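Local coordinates for protein Ent-copalyl diphosphate synthase (Streptomyces platensis, PDB 5BP8) that is probably an enzyme of the terpene cyclase kind, a largely helical protein with a region related to the squalene-hopene cyclase C-terminal domain, at residues A[440-454]-A[481-495]. Sequence-based numbering, arbitrary orientation. Where two conformers were deposited one is given.
Sequences GSWGRWQGTTEETAY and ALLAHDDPASYPGLW
Glu450 and Trp495 make the one direct hydrogen bond between 440-454 and 481-495: Trp495 NE1 donates to Glu450 OE2 at 2.9 Å. OE2 lies 33° out of the indole plane, which accounts for the bent N-H...O angle of 132°; the indole meets the syn side of the oxygen. The extended side chain of Glu450, with CG anti to the backbone N (chi1 -179°), carries the carboxylate out to the ring. Tyr454 OH donates to the anti lone pair of the same OE2 at 2.6 Å, and His399 also bonds there, which fixes the carboxylate's rotation.

Water extends the polar contact. One water donates to both Glu450 OE1 and Pro492 O; a second lies within bonding distance of both and accepts from Leu494 N. Thr449 OG1 holds two more, one linking it to His485 O and the other to Asp487 N, while Tyr491 OH donates to the syn lone pair of Asp486 OD1.

Van der Waals contacts complete the interface. Leu494 splits its branches: CD2 makes an apolar contact with Trp445 CZ3 at 3.7 Å, and CD1 lies 3.6 Å from Glu451 CD, whose OE2 is bonded to Ser401 OG. Thr448, the N-cap, sets CG2 3.9 Å from Pro492 CG while its OG1 accepts from Glu451 N. Leu482 CD2 packs 3.6 Å from Thr449 O.

The loop leaving helix 469-484 thus wraps the N-terminal turns of helix 449-461. Helix 504-518 touches Thr449, Glu450 and Tyr491, helix 402-416 touches Glu451 and Tyr454, and the wrap ends in a classic beta bulge, Leu494 and Trp495 against Tyr501, where strand 495-496 pairs antiparallel with 500-501.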
loop_
_atom_site.group_PDB
_atom_site.type_symbol
_atom_site.label_atom_id
_atom_site.label_comp_id
_atom_site.label_asym_id
_atom_site.label_seq_id
_atom_site.Cartn_x
_atom_site.Cartn_y
_atom_site.Cartn_z
ATOM N N GLY A 440 24.096 9.509 -1.697
ATOM C CA GLY A 440 23.199 10.267 -2.558
ATOM C C GLY A 440 21.744 9.837 -2.508
ATOM O O GLY A 440 20.872 10.545 -3.030
ATOM N N SER A 441 21.473 8.673 -1.917
ATOM C CA SER A 441 20.111 8.175 -1.793
ATOM C C SER A 441 19.355 8.818 -0.644
ATOM O O SER A 441 19.901 9.562 0.157
ATOM C CB SER A 441 20.126 6.660 -1.600
ATOM O OG SER A 441 20.578 6.320 -0.284
ATOM N N TRP A 442 18.052 8.545 -0.591
ATOM C CA TRP A 442 17.258 8.848 0.579
ATOM C C TRP A 442 16.444 7.613 0.907
ATOM O O TRP A 442 16.126 6.808 0.022
ATOM C CB TRP A 442 16.263 9.967 0.330
ATOM C CG TRP A 442 16.751 11.409 0.318
ATOM C CD1 TRP A 442 16.676 12.309 1.337
ATOM C CD2 TRP A 442 17.291 12.110 -0.799
ATOM N NE1 TRP A 442 17.126 13.551 0.921
ATOM C CE2 TRP A 442 17.511 13.451 -0.391
ATOM C CE3 TRP A 442 17.566 11.750 -2.123
ATOM C CZ2 TRP A 442 18.023 14.410 -1.243
ATOM C CZ3 TRP A 442 18.076 12.717 -2.974
ATOM C CH2 TRP A 442 18.309 14.031 -2.520
ATOM N N GLY A 443 16.091 7.491 2.181
ATOM C CA GLY A 443 15.093 6.550 2.593
ATOM C C GLY A 443 15.032 6.380 4.092
ATOM O O GLY A 443 16.008 6.669 4.797
ATOM N N ARG A 444 13.886 5.901 4.562
ATOM C CA ARG A 444 13.633 5.761 5.986
ATOM C C ARG A 444 14.546 4.755 6.681
ATOM O O ARG A 444 15.199 5.087 7.679
ATOM C CB ARG A 444 12.174 5.368 6.223
ATOM C CG ARG A 444 11.862 5.258 7.701
ATOM C CD ARG A 444 10.393 5.039 7.987
ATOM N NE ARG A 444 10.216 4.722 9.406
ATOM C CZ ARG A 444 9.036 4.594 10.012
ATOM N NH1 ARG A 444 7.897 4.773 9.356
ATOM N NH2 ARG A 444 8.997 4.282 11.300
ATOM N N TRP A 445 14.544 3.522 6.181
ATOM C CA TRP A 445 15.311 2.428 6.801
ATOM C C TRP A 445 16.607 2.123 6.028
ATOM O O TRP A 445 17.553 1.552 6.572
ATOM C CB TRP A 445 14.442 1.194 6.884
ATOM C CG TRP A 445 13.312 1.312 7.829
ATOM C CD1 TRP A 445 13.390 1.617 9.153
ATOM C CD2 TRP A 445 11.924 1.155 7.540
ATOM N NE1 TRP A 445 12.147 1.639 9.717
ATOM C CE2 TRP A 445 11.220 1.362 8.751
ATOM C CE3 TRP A 445 11.200 0.874 6.376
ATOM C CZ2 TRP A 445 9.831 1.283 8.841
ATOM C CZ3 TRP A 445 9.811 0.760 6.468
ATOM C CH2 TRP A 445 9.143 0.968 7.695
ATOM N N GLN A 446 16.656 2.536 4.768
ATOM C CA GLN A 446 17.831 2.396 3.927
ATOM C C GLN A 446 17.583 3.315 2.732
ATOM O O GLN A 446 16.449 3.724 2.499
ATOM C CB GLN A 446 17.935 0.945 3.407
ATOM C CG GLN A 446 16.771 0.587 2.499
ATOM C CD GLN A 446 16.620 -0.887 2.251
ATOM O OE1 GLN A 446 15.584 -1.476 2.574
ATOM N NE2 GLN A 446 17.664 -1.508 1.693
ATOM N N GLY A 447 18.602 3.598 1.939
ATOM C CA GLY A 447 18.350 4.222 0.635
ATOM C C GLY A 447 17.512 3.339 -0.264
ATOM O O GLY A 447 17.801 2.135 -0.437
ATOM N N THR A 448 16.451 3.913 -0.859
ATOM C CA THR A 448 15.617 3.166 -1.778
ATOM C C THR A 448 15.434 3.945 -3.067
ATOM O O THR A 448 15.530 5.169 -3.086
ATOM C CB THR A 448 14.212 2.892 -1.213
ATOM O OG1 THR A 448 13.517 4.129 -0.964
ATOM C CG2 THR A 448 14.303 2.074 0.089
ATOM N N THR A 449 15.171 3.217 -4.119
ATOM C CA THR A 449 14.800 3.822 -5.418
ATOM C C THR A 449 13.583 4.745 -5.241
ATOM O O THR A 449 13.622 5.931 -5.663
ATOM C CB THR A 449 14.486 2.715 -6.440
ATOM O OG1 THR A 449 15.709 2.040 -6.785
ATOM C CG2 THR A 449 13.840 3.265 -7.738
ATOM N N GLU A 450 12.532 4.231 -4.579
ATOM C CA GLU A 450 11.298 5.009 -4.449
ATOM C C GLU A 450 11.544 6.344 -3.744
ATOM O O GLU A 450 11.194 7.407 -4.250
ATOM C CB GLU A 450 10.238 4.209 -3.698
ATOM C CG GLU A 450 8.909 4.940 -3.539
ATOM C CD GLU A 450 7.845 4.135 -2.812
ATOM O OE1 GLU A 450 8.152 3.004 -2.330
ATOM O OE2 GLU A 450 6.710 4.642 -2.732
ATOM N N GLU A 451 12.180 6.290 -2.570
ATOM C CA GLU A 451 12.310 7.485 -1.752
ATOM C C GLU A 451 13.313 8.482 -2.342
ATOM O O GLU A 451 13.108 9.704 -2.266
ATOM C CB GLU A 451 12.639 7.130 -0.303
ATOM C CG GLU A 451 11.569 6.244 0.349
ATOM C CD GLU A 451 12.033 5.588 1.633
ATOM O OE1 GLU A 451 12.773 4.585 1.556
ATOM O OE2 GLU A 451 11.634 6.048 2.723
ATOM N N THR A 452 14.371 7.959 -2.942
ATOM C CA THR A 452 15.329 8.783 -3.643
ATOM C C THR A 452 14.623 9.525 -4.799
ATOM O O THR A 452 14.802 10.760 -4.974
ATOM C CB THR A 452 16.506 7.944 -4.174
ATOM O OG1 THR A 452 17.164 7.278 -3.080
ATOM C CG2 THR A 452 17.506 8.847 -4.904
ATOM N N ALA A 453 13.836 8.779 -5.566
ATOM C CA ALA A 453 13.079 9.358 -6.695
ATOM C C ALA A 453 12.205 10.503 -6.254
ATOM O O ALA A 453 12.187 11.565 -6.919
ATOM C CB ALA A 453 12.243 8.303 -7.404
ATOM N N TYR A 454 11.502 10.337 -5.123
ATOM C CA TYR A 454 10.647 11.417 -4.616
ATOM C C TYR A 454 11.431 12.696 -4.305
ATOM O O TYR A 454 10.967 13.800 -4.605
ATOM C CB TYR A 454 9.834 10.997 -3.384
ATOM C CG TYR A 454 8.887 9.822 -3.632
ATOM C CD1 TYR A 454 8.330 9.588 -4.892
ATOM C CD2 TYR A 454 8.498 9.007 -2.584
ATOM C CE1 TYR A 454 7.458 8.528 -5.113
ATOM C CE2 TYR A 454 7.625 7.949 -2.783
ATOM C CZ TYR A 454 7.105 7.717 -4.052
ATOM O OH TYR A 454 6.262 6.661 -4.313
ATOM N N ALA A 481 22.730 7.836 -7.594
ATOM C CA ALA A 481 22.289 6.675 -6.833
ATOM C C ALA A 481 21.276 5.821 -7.599
ATOM O O ALA A 481 21.327 4.579 -7.564
ATOM C CB ALA A 481 21.728 7.092 -5.473
ATOM N N LEU A 482 20.340 6.472 -8.279
ATOM C CA LEU A 482 19.332 5.756 -9.044
ATOM C C LEU A 482 19.932 4.973 -10.210
ATOM O O LEU A 482 19.491 3.854 -10.516
ATOM C CB LEU A 482 18.256 6.725 -9.554
ATOM C CG LEU A 482 17.373 7.386 -8.490
ATOM C CD1 LEU A 482 16.477 8.433 -9.141
ATOM C CD2 LEU A 482 16.519 6.349 -7.755
ATOM N N LEU A 483 20.927 5.574 -10.861
ATOM C CA LEU A 483 21.627 4.936 -11.967
ATOM C C LEU A 483 22.524 3.797 -11.498
ATOM O O LEU A 483 22.750 2.861 -12.240
ATOM C CB LEU A 483 22.472 5.967 -12.727
ATOM C CG LEU A 483 21.646 6.991 -13.504
ATOM C CD1 LEU A 483 22.485 8.173 -13.951
ATOM C CD2 LEU A 483 20.936 6.336 -14.680
ATOM N N ALA A 484 23.034 3.887 -10.278
ATOM C CA ALA A 484 23.973 2.899 -9.774
ATOM C C ALA A 484 23.308 1.568 -9.443
ATOM O O ALA A 484 23.957 0.520 -9.483
ATOM C CB ALA A 484 24.690 3.437 -8.545
ATOM N N HIS A 485 22.013 1.600 -9.108
ATOM C CA HIS A 485 21.336 0.404 -8.679
ATOM C C HIS A 485 19.840 0.550 -8.894
ATOM O O HIS A 485 19.244 1.527 -8.446
ATOM C CB HIS A 485 21.608 0.140 -7.200
ATOM C CG HIS A 485 21.063 -1.157 -6.718
ATOM N ND1 HIS A 485 19.921 -1.247 -5.953
ATOM C CD2 HIS A 485 21.467 -2.425 -6.939
ATOM C CE1 HIS A 485 19.663 -2.516 -5.700
ATOM N NE2 HIS A 485 20.593 -3.250 -6.281
ATOM N N ASP A 486 19.268 -0.418 -9.596
ATOM C CA ASP A 486 17.834 -0.492 -9.788
ATOM C C ASP A 486 17.450 -1.938 -9.880
ATOM O O ASP A 486 17.797 -2.620 -10.851
ATOM C CB ASP A 486 17.401 0.240 -11.057
ATOM C CG ASP A 486 15.894 0.393 -11.146
ATOM O OD1 ASP A 486 15.272 0.683 -10.105
ATOM O OD2 ASP A 486 15.338 0.190 -12.244
ATOM N N ASP A 487 16.721 -2.408 -8.873
ATOM C CA ASP A 487 16.325 -3.809 -8.836
ATOM C C ASP A 487 14.856 -3.875 -8.460
ATOM O O ASP A 487 14.532 -4.063 -7.294
ATOM C CB ASP A 487 17.181 -4.593 -7.825
ATOM C CG ASP A 487 16.846 -6.078 -7.805
ATOM O OD1 ASP A 487 16.438 -6.601 -8.839
ATOM O OD2 ASP A 487 16.990 -6.727 -6.759
ATOM N N PRO A 488 13.957 -3.716 -9.453
ATOM C CA PRO A 488 12.512 -3.677 -9.161
ATOM C C PRO A 488 12.002 -4.897 -8.418
ATOM O O PRO A 488 11.050 -4.783 -7.658
ATOM C CB PRO A 488 11.871 -3.615 -10.545
ATOM C CG PRO A 488 12.891 -2.911 -11.383
ATOM C CD PRO A 488 14.241 -3.313 -10.846
ATOM N N ALA A 489 12.655 -6.037 -8.629
ATOM C CA ALA A 489 12.297 -7.282 -7.949
ATOM C C ALA A 489 12.483 -7.213 -6.443
ATOM O O ALA A 489 11.911 -8.039 -5.735
ATOM C CB ALA A 489 13.096 -8.465 -8.520
ATOM N N SER A 490 13.278 -6.263 -5.949
ATOM C CA SER A 490 13.514 -6.127 -4.518
ATOM C C SER A 490 13.119 -4.756 -3.959
ATOM O O SER A 490 13.482 -4.415 -2.856
ATOM C CB SER A 490 14.989 -6.423 -4.217
ATOM O OG SER A 490 15.288 -7.752 -4.615
ATOM N N TYR A 491 12.360 -3.966 -4.713
ATOM C CA TYR A 491 11.894 -2.687 -4.163
ATOM C C TYR A 491 11.167 -2.968 -2.846
ATOM O O TYR A 491 10.262 -3.800 -2.820
ATOM C CB TYR A 491 10.895 -2.022 -5.105
ATOM C CG TYR A 491 11.424 -1.409 -6.379
ATOM C CD1 TYR A 491 12.769 -1.107 -6.568
ATOM C CD2 TYR A 491 10.531 -1.067 -7.392
ATOM C CE1 TYR A 491 13.210 -0.502 -7.743
ATOM C CE2 TYR A 491 10.960 -0.471 -8.561
ATOM C CZ TYR A 491 12.287 -0.174 -8.727
ATOM O OH TYR A 491 12.662 0.424 -9.877
ATOM N N PRO A 492 11.571 -2.338 -1.747
ATOM C CA PRO A 492 10.877 -2.624 -0.469
ATOM C C PRO A 492 9.448 -2.097 -0.444
ATOM O O PRO A 492 9.176 -1.051 -1.031
ATOM C CB PRO A 492 11.704 -1.866 0.555
ATOM C CG PRO A 492 13.008 -1.612 -0.097
ATOM C CD PRO A 492 12.724 -1.458 -1.544
ATOM N N GLY A 493 8.553 -2.809 0.225
ATOM C CA GLY A 493 7.200 -2.339 0.433
ATOM C C GLY A 493 7.157 -1.248 1.490
ATOM O O GLY A 493 7.669 -1.423 2.591
ATOM N N LEU A 494 6.565 -0.110 1.139
ATOM C CA LEU A 494 6.441 1.023 2.045
ATOM C C LEU A 494 5.002 1.558 2.161
ATOM O O LEU A 494 4.721 2.390 3.015
ATOM C CB LEU A 494 7.364 2.145 1.583
ATOM C CG LEU A 494 8.869 1.843 1.509
ATOM C CD1 LEU A 494 9.589 3.050 0.964
ATOM C CD2 LEU A 494 9.394 1.515 2.889
ATOM N N TRP A 495 4.117 1.114 1.285
ATOM C CA TRP A 495 2.726 1.549 1.308
ATOM C C TRP A 495 1.925 0.768 2.308
ATOM O O TRP A 495 1.994 -0.470 2.324
ATOM C CB TRP A 495 2.103 1.415 -0.076
ATOM C CG TRP A 495 2.740 2.302 -1.091
ATOM C CD1 TRP A 495 3.980 2.186 -1.617
ATOM C CD2 TRP A 495 2.144 3.446 -1.714
ATOM N NE1 TRP A 495 4.208 3.181 -2.511
ATOM C CE2 TRP A 495 3.093 3.968 -2.603
ATOM C CE3 TRP A 495 0.903 4.072 -1.597
ATOM C CZ2 TRP A 495 2.859 5.124 -3.367
ATOM C CZ3 TRP A 495 0.663 5.237 -2.361
ATOM C CH2 TRP A 495 1.638 5.728 -3.238
HETATM O O HOH W 1 16.508 -0.631 -6.522
HETATM O O HOH W 2 17.012 2.933 -9.080
HETATM O O HOH W 3 6.936 0.630 -1.694
HETATM O O HOH W 4 10.426 1.190 -2.111
#